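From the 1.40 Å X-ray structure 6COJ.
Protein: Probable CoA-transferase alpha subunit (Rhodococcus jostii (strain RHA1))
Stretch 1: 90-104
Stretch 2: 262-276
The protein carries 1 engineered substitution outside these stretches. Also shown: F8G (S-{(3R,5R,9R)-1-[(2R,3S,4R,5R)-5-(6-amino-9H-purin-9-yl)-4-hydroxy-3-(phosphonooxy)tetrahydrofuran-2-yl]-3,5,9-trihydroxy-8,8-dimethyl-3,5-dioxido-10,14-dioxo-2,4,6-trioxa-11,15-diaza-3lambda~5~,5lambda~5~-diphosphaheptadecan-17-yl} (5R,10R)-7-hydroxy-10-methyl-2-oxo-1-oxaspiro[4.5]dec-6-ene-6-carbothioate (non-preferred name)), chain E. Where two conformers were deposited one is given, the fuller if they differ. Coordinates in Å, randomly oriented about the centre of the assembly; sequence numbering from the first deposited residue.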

# COMPACT_ATOMS: atom_id res chain seq x y z
N SER A 90 -2.11 -6.09 -23.28
CA SER A 90 -3.18 -7.04 -23.52
C SER A 90 -4.48 -6.30 -23.80
O SER A 90 -4.75 -5.26 -23.20
CB SER A 90 -3.40 -7.95 -22.31
OG SER A 90 -4.43 -8.90 -22.58
N LEU A 91 -5.27 -6.86 -24.73
CA LEU A 91 -6.63 -6.41 -24.96
C LEU A 91 -7.65 -7.11 -24.05
O LEU A 91 -8.83 -6.78 -24.11
CB LEU A 91 -7.01 -6.59 -26.43
CG LEU A 91 -6.17 -5.80 -27.45
CD1 LEU A 91 -6.66 -6.06 -28.87
CD2 LEU A 91 -6.20 -4.31 -27.15
N ASP A 92 -7.21 -8.08 -23.25
CA ASP A 92 -8.04 -8.81 -22.28
C ASP A 92 -9.02 -9.79 -22.91
O ASP A 92 -9.32 -10.84 -22.33
CB ASP A 92 -8.71 -7.86 -21.28
CG ASP A 92 -7.76 -7.41 -20.19
OD1 ASP A 92 -7.02 -8.26 -19.66
OD2 ASP A 92 -7.73 -6.20 -19.88
N SER A 93 -9.53 -9.46 -24.10
CA SER A 93 -10.34 -10.37 -24.89
C SER A 93 -9.61 -10.67 -26.19
O SER A 93 -8.66 -9.97 -26.57
CB SER A 93 -11.70 -9.75 -25.25
OG SER A 93 -12.19 -8.94 -24.21
N ALA A 94 -10.07 -11.71 -26.89
CA ALA A 94 -9.51 -12.05 -28.20
C ALA A 94 -9.56 -10.82 -29.10
O ALA A 94 -10.55 -10.09 -29.09
CB ALA A 94 -10.28 -13.20 -28.82
N PRO A 95 -8.51 -10.58 -29.90
CA PRO A 95 -7.36 -11.45 -30.16
C PRO A 95 -6.23 -11.32 -29.14
O PRO A 95 -5.13 -11.79 -29.42
CB PRO A 95 -6.86 -10.96 -31.52
CG PRO A 95 -7.18 -9.51 -31.50
CD PRO A 95 -8.48 -9.38 -30.75
N PHE A 96 -6.51 -10.68 -27.99
CA PHE A 96 -5.62 -10.63 -26.83
C PHE A 96 -4.40 -9.74 -27.04
O PHE A 96 -4.15 -8.83 -26.25
CB PHE A 96 -5.22 -12.03 -26.38
CG PHE A 96 -6.38 -12.90 -25.99
CD1 PHE A 96 -7.02 -12.72 -24.77
CD2 PHE A 96 -6.86 -13.88 -26.84
CE1 PHE A 96 -8.09 -13.50 -24.41
CE2 PHE A 96 -7.93 -14.66 -26.49
CZ PHE A 96 -8.55 -14.47 -25.27
N TYR A 97 -3.63 -9.99 -28.09
CA TYR A 97 -2.47 -9.16 -28.35
C TYR A 97 -2.93 -7.91 -29.09
O TYR A 97 -3.79 -7.98 -29.97
CB TYR A 97 -1.45 -9.94 -29.19
CG TYR A 97 -1.14 -11.32 -28.63
CD1 TYR A 97 -0.98 -11.52 -27.25
CD2 TYR A 97 -1.04 -12.42 -29.46
CE1 TYR A 97 -0.70 -12.78 -26.74
CE2 TYR A 97 -0.77 -13.68 -28.96
CZ TYR A 97 -0.60 -13.85 -27.59
OH TYR A 97 -0.33 -15.12 -27.10
N ASP A 98 -2.40 -6.76 -28.71
CA ASP A 98 -2.74 -5.55 -29.44
C ASP A 98 -1.97 -5.50 -30.75
O ASP A 98 -0.73 -5.56 -30.72
CB ASP A 98 -2.47 -4.29 -28.62
CG ASP A 98 -2.87 -3.03 -29.38
OD1 ASP A 98 -2.11 -2.60 -30.27
OD2 ASP A 98 -3.97 -2.50 -29.14
N PRO A 99 -2.64 -5.40 -31.89
CA PRO A 99 -1.94 -5.51 -33.18
C PRO A 99 -1.09 -4.31 -33.51
O PRO A 99 -0.13 -4.45 -34.29
CB PRO A 99 -3.09 -5.68 -34.18
CG PRO A 99 -4.24 -4.95 -33.54
CD PRO A 99 -4.09 -5.21 -32.05
N TRP A 100 -1.39 -3.13 -32.97
CA TRP A 100 -0.55 -1.97 -33.25
C TRP A 100 0.72 -1.98 -32.41
O TRP A 100 1.80 -1.64 -32.90
CB TRP A 100 -1.33 -0.67 -33.06
CG TRP A 100 -2.15 -0.30 -34.25
CD1 TRP A 100 -3.51 -0.26 -34.34
CD2 TRP A 100 -1.66 0.07 -35.54
NE1 TRP A 100 -3.90 0.12 -35.60
CE2 TRP A 100 -2.77 0.33 -36.36
CE3 TRP A 100 -0.37 0.22 -36.08
CZ2 TRP A 100 -2.65 0.73 -37.69
CZ3 TRP A 100 -0.25 0.61 -37.40
CH2 TRP A 100 -1.38 0.86 -38.19
N PHE A 101 0.61 -2.37 -31.14
CA PHE A 101 1.81 -2.62 -30.36
C PHE A 101 2.66 -3.70 -31.02
O PHE A 101 3.89 -3.56 -31.14
CB PHE A 101 1.41 -3.01 -28.94
CG PHE A 101 2.57 -3.43 -28.08
CD1 PHE A 101 3.52 -2.51 -27.67
CD2 PHE A 101 2.70 -4.75 -27.69
CE1 PHE A 101 4.58 -2.90 -26.87
CE2 PHE A 101 3.76 -5.15 -26.89
CZ PHE A 101 4.70 -4.22 -26.48
N ALA A 102 2.04 -4.79 -31.49
CA ALA A 102 2.80 -5.85 -32.15
C ALA A 102 3.53 -5.33 -33.38
O ALA A 102 4.69 -5.67 -33.61
CB ALA A 102 1.87 -7.01 -32.52
N LYS A 103 2.86 -4.49 -34.18
CA LYS A 103 3.49 -3.96 -35.38
C LYS A 103 4.68 -3.08 -35.03
O LYS A 103 5.74 -3.17 -35.67
CB LYS A 103 2.47 -3.21 -36.23
CG LYS A 103 1.57 -4.15 -37.02
CD LYS A 103 0.26 -3.49 -37.43
CE LYS A 103 0.29 -2.99 -38.87
NZ LYS A 103 1.31 -1.93 -39.06
N ALA A 104 4.55 -2.22 -34.01
CA ALA A 104 5.67 -1.38 -33.61
C ALA A 104 6.83 -2.23 -33.10
O ALA A 104 8.00 -1.91 -33.36
CB ALA A 104 5.22 -0.38 -32.54
C4 F8G E . 6.29 -17.85 -34.64
C5 F8G E . 7.59 -18.26 -34.09
C6 F8G E . 8.77 -17.42 -34.40
C8 F8G E . 6.04 -19.68 -33.47
N1 F8G E . 8.62 -16.32 -35.16
N3 F8G E . 6.18 -16.74 -35.40
C1' F8G E . 3.97 -18.69 -34.56
C2 F8G E . 7.33 -15.88 -35.72
C2' F8G E . 3.30 -20.03 -34.84
C3' F8G E . 1.88 -19.74 -34.42
C4' F8G E . 2.06 -18.86 -33.21
C5' F8G E . 2.14 -19.72 -31.96
CAA F8G E . 0.19 -12.51 -11.00
CAB F8G E . -0.02 -13.28 -12.28
CAC F8G E . -0.38 -12.69 -13.44
CAD F8G E . -0.96 -11.28 -13.45
CAE F8G E . -1.13 -10.73 -12.04
CAF F8G E . 0.11 -11.01 -11.21
CAG F8G E . -0.16 -13.38 -14.72
CAI F8G E . -1.42 -9.24 -12.02
CAK F8G E . -2.29 -11.13 -14.23
CAL F8G E . -2.04 -10.24 -15.46
CAM F8G E . -0.57 -9.92 -15.33
CAQ F8G E . 0.55 -15.21 -16.60
CAR F8G E . -0.81 -15.63 -17.13
CAT F8G E . -0.56 -16.91 -19.17
CAU F8G E . -0.83 -16.92 -20.66
CAV F8G E . -0.01 -17.94 -21.43
CAX F8G E . -1.31 -18.77 -23.28
CAY F8G E . -1.59 -18.79 -24.76
CAZ F8G E . -1.04 -20.05 -25.44
CBA F8G E . -1.18 -19.90 -26.94
CBM F8G E . 0.43 -20.21 -25.10
CBN F8G E . -1.81 -21.30 -25.02
N6 F8G E . 9.99 -17.75 -33.92
N7 F8G E . 7.37 -19.39 -33.38
N9 F8G E . 5.41 -18.77 -34.23
NAS F8G E . -0.82 -15.75 -18.57
NAW F8G E . -0.36 -17.94 -22.85
O2' F8G E . 3.38 -20.39 -36.22
O3' F8G E . 1.25 -18.91 -35.38
O4' F8G E . 3.30 -18.19 -33.40
O5' F8G E . 0.87 -20.35 -31.77
OAH F8G E . 0.15 -14.48 -12.20
OAJ F8G E . -0.44 -12.80 -15.76
OAN F8G E . 0.13 -9.30 -16.11
OAO F8G E . -0.01 -10.46 -14.13
OBB F8G E . -0.51 -18.70 -27.29
OBD F8G E . 0.54 -19.05 -29.63
OBJ F8G E . -0.14 -17.88 -18.56
OBK F8G E . -1.93 -19.48 -22.50
OBL F8G E . -3.00 -18.69 -24.99
OBO F8G E . 0.02 -16.78 -28.81
OBP F8G E . -1.93 -18.24 -29.38
OBQ F8G E . -1.03 -21.02 -30.19
OBR F8G E . 1.35 -21.46 -29.56
OCI F8G E . -0.39 -18.46 -37.26
OCJ F8G E . 1.03 -20.50 -37.29
OCK F8G E . -0.84 -20.30 -35.64
PBC F8G E . -0.53 -18.18 -28.81
PBE F8G E . 0.39 -20.52 -30.25
PCH F8G E . 0.23 -19.56 -36.43
SAP F8G E . 0.45 -14.94 -14.86
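Stretch 2 (262-276) GRDEKFQRHYAESAK

A helix packed against a loop and the helix that follows it can be held by polar anchors at one end and small apolar residues at the other, and stretch 2 is a compact example. Gly-262 to Asp-264 are extended; Asp-264 then caps the helix that begins at Glu-265, its OD1 accepting from Phe-267 N at 3.1 Å. This helix runs nearly parallel to the one starting at Pro-99, with 25° between their directions and 10.4 Å between axes at closest approach.

Arg-263 reaches the loop first: one face of its guanidinium lies against Asp-92 CB, 3.5 Å from NH2, while NH1 forms a salt bridge with Glu-265 OE1 at 2.9 Å. The other carboxylate oxygen, Glu-265 OE2, accepts from Ser-93 OG at 2.8 Å. One turn on, Gln-268 NE2 donates to Leu-91 O (3.0 Å), and Arg-269 NH1 reaches Ala-94 O through a water.

Tyr-271 turns the end of its side chain inward, and OH donates to Asp-98 OD2 at 2.6 Å; Asp-98 OD1 meanwhile caps the neighbouring helix, so one carboxylate serves both. Small residues complete the fit. Ala-272 CB sits 3.9 Å from Pro-95 CG, and past the following turn Ala-275 CB packs 3.7 Å from Pro-99 CG and over one face of the Trp-100 ring, 3.3 Å from NE1.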

# COMPACT_ATOMS: atom_id res chain seq x y z
N GLY A 262 -19.50 -1.91 -19.22
CA GLY A 262 -18.54 -2.93 -19.57
C GLY A 262 -17.79 -2.59 -20.85
O GLY A 262 -17.94 -1.52 -21.45
N ARG A 263 -16.94 -3.53 -21.27
CA ARG A 263 -16.16 -3.34 -22.48
C ARG A 263 -17.07 -3.45 -23.71
O ARG A 263 -17.97 -4.29 -23.76
CB ARG A 263 -15.06 -4.40 -22.57
CG ARG A 263 -14.14 -4.28 -23.78
CD ARG A 263 -13.01 -5.32 -23.75
NE ARG A 263 -12.22 -5.20 -22.53
CZ ARG A 263 -12.24 -6.08 -21.53
NH1 ARG A 263 -13.00 -7.16 -21.60
NH2 ARG A 263 -11.49 -5.88 -20.45
N ASP A 264 -16.83 -2.59 -24.69
CA ASP A 264 -17.52 -2.71 -25.97
C ASP A 264 -16.76 -3.74 -26.79
O ASP A 264 -15.85 -3.41 -27.55
CB ASP A 264 -17.58 -1.36 -26.68
CG ASP A 264 -18.46 -1.39 -27.92
OD1 ASP A 264 -18.74 -2.49 -28.45
OD2 ASP A 264 -18.88 -0.31 -28.35
N GLU A 265 -17.11 -5.02 -26.58
CA GLU A 265 -16.34 -6.11 -27.16
C GLU A 265 -16.39 -6.09 -28.68
O GLU A 265 -15.37 -6.29 -29.35
CB GLU A 265 -16.86 -7.46 -26.63
CG GLU A 265 -16.76 -7.64 -25.11
CD GLU A 265 -15.35 -7.95 -24.65
OE1 GLU A 265 -15.13 -8.04 -23.43
OE2 GLU A 265 -14.46 -8.09 -25.51
N LYS A 266 -17.58 -5.84 -29.24
CA LYS A 266 -17.72 -5.79 -30.69
C LYS A 266 -16.87 -4.68 -31.29
O LYS A 266 -16.24 -4.86 -32.34
CB LYS A 266 -19.20 -5.63 -31.07
CG LYS A 266 -20.03 -6.92 -30.99
CD LYS A 266 -20.61 -7.16 -29.61
CE LYS A 266 -20.63 -8.63 -29.25
NZ LYS A 266 -20.93 -8.90 -27.81
N PHE A 267 -16.83 -3.51 -30.64
CA PHE A 267 -16.04 -2.42 -31.20
C PHE A 267 -14.55 -2.67 -31.04
O PHE A 267 -13.77 -2.32 -31.92
CB PHE A 267 -16.42 -1.06 -30.61
CG PHE A 267 -15.83 0.08 -31.39
CD1 PHE A 267 -16.44 0.51 -32.56
CD2 PHE A 267 -14.65 0.68 -30.99
CE1 PHE A 267 -15.89 1.54 -33.30
CE2 PHE A 267 -14.09 1.71 -31.73
CZ PHE A 267 -14.72 2.14 -32.90
N GLN A 268 -14.14 -3.25 -29.91
CA GLN A 268 -12.72 -3.57 -29.77
C GLN A 268 -12.28 -4.55 -30.84
O GLN A 268 -11.19 -4.42 -31.41
CB GLN A 268 -12.40 -4.11 -28.38
CG GLN A 268 -10.92 -4.43 -28.25
CD GLN A 268 -10.52 -4.68 -26.83
OE1 GLN A 268 -10.23 -3.74 -26.09
NE2 GLN A 268 -10.47 -5.94 -26.44
N ARG A 269 -13.11 -5.55 -31.15
CA ARG A 269 -12.81 -6.44 -32.26
C ARG A 269 -12.66 -5.68 -33.57
O ARG A 269 -11.77 -5.98 -34.36
CB ARG A 269 -13.88 -7.53 -32.38
CG ARG A 269 -13.70 -8.65 -31.39
CD ARG A 269 -14.58 -9.84 -31.70
NE ARG A 269 -16.00 -9.55 -31.60
CZ ARG A 269 -16.72 -9.74 -30.51
NH1 ARG A 269 -16.15 -10.20 -29.40
NH2 ARG A 269 -18.01 -9.45 -30.51
N HIS A 270 -13.52 -4.68 -33.80
CA HIS A 270 -13.42 -3.89 -35.02
C HIS A 270 -12.12 -3.08 -35.06
O HIS A 270 -11.47 -2.97 -36.11
CB HIS A 270 -14.64 -2.97 -35.15
CG HIS A 270 -14.65 -2.13 -36.39
ND1 HIS A 270 -14.77 -2.68 -37.65
CD2 HIS A 270 -14.55 -0.80 -36.56
CE1 HIS A 270 -14.75 -1.71 -38.55
NE2 HIS A 270 -14.61 -0.56 -37.91
N TYR A 271 -11.73 -2.49 -33.92
CA TYR A 271 -10.44 -1.82 -33.83
C TYR A 271 -9.30 -2.75 -34.22
O TYR A 271 -8.45 -2.41 -35.05
CB TYR A 271 -10.25 -1.26 -32.41
CG TYR A 271 -8.80 -1.10 -31.99
CD1 TYR A 271 -8.04 -0.03 -32.43
CD2 TYR A 271 -8.20 -2.03 -31.16
CE1 TYR A 271 -6.71 0.12 -32.06
CE2 TYR A 271 -6.86 -1.90 -30.78
CZ TYR A 271 -6.13 -0.82 -31.23
OH TYR A 271 -4.82 -0.68 -30.85
N ALA A 272 -9.29 -3.96 -33.63
CA ALA A 272 -8.18 -4.88 -33.87
C ALA A 272 -8.15 -5.35 -35.32
O ALA A 272 -7.08 -5.37 -35.94
CB ALA A 272 -8.29 -6.07 -32.90
N GLU A 273 -9.31 -5.72 -35.87
CA GLU A 273 -9.35 -6.16 -37.26
C GLU A 273 -9.05 -5.02 -38.22
O GLU A 273 -8.54 -5.26 -39.33
CB GLU A 273 -10.70 -6.80 -37.58
CG GLU A 273 -10.85 -8.22 -37.06
CD GLU A 273 -12.27 -8.55 -36.65
OE1 GLU A 273 -13.17 -7.75 -36.96
OE2 GLU A 273 -12.47 -9.60 -36.02
N SER A 274 -9.33 -3.78 -37.84
CA SER A 274 -9.03 -2.67 -38.74
C SER A 274 -7.54 -2.39 -38.85
O SER A 274 -7.11 -1.76 -39.82
CB SER A 274 -9.79 -1.41 -38.31
OG SER A 274 -11.19 -1.58 -38.50
N ALA A 275 -6.73 -2.87 -37.90
CA ALA A 275 -5.29 -2.68 -37.94
C ALA A 275 -4.59 -3.59 -38.96
O ALA A 275 -3.40 -3.40 -39.21
CB ALA A 275 -4.71 -2.91 -36.54
N LYS A 276 -5.30 -4.55 -39.56
CA LYS A 276 -4.64 -5.56 -40.37
C LYS A 276 -4.12 -5.01 -41.70
O LYS A 276 -3.06 -5.45 -42.17
CB LYS A 276 -5.56 -6.76 -40.61
CG LYS A 276 -6.35 -7.17 -39.40
CD LYS A 276 -6.87 -8.58 -39.51
CE LYS A 276 -6.98 -9.19 -38.12
NZ LYS A 276 -6.57 -10.62 -38.10
O HOH W 1 -13.11 -10.56 -28.37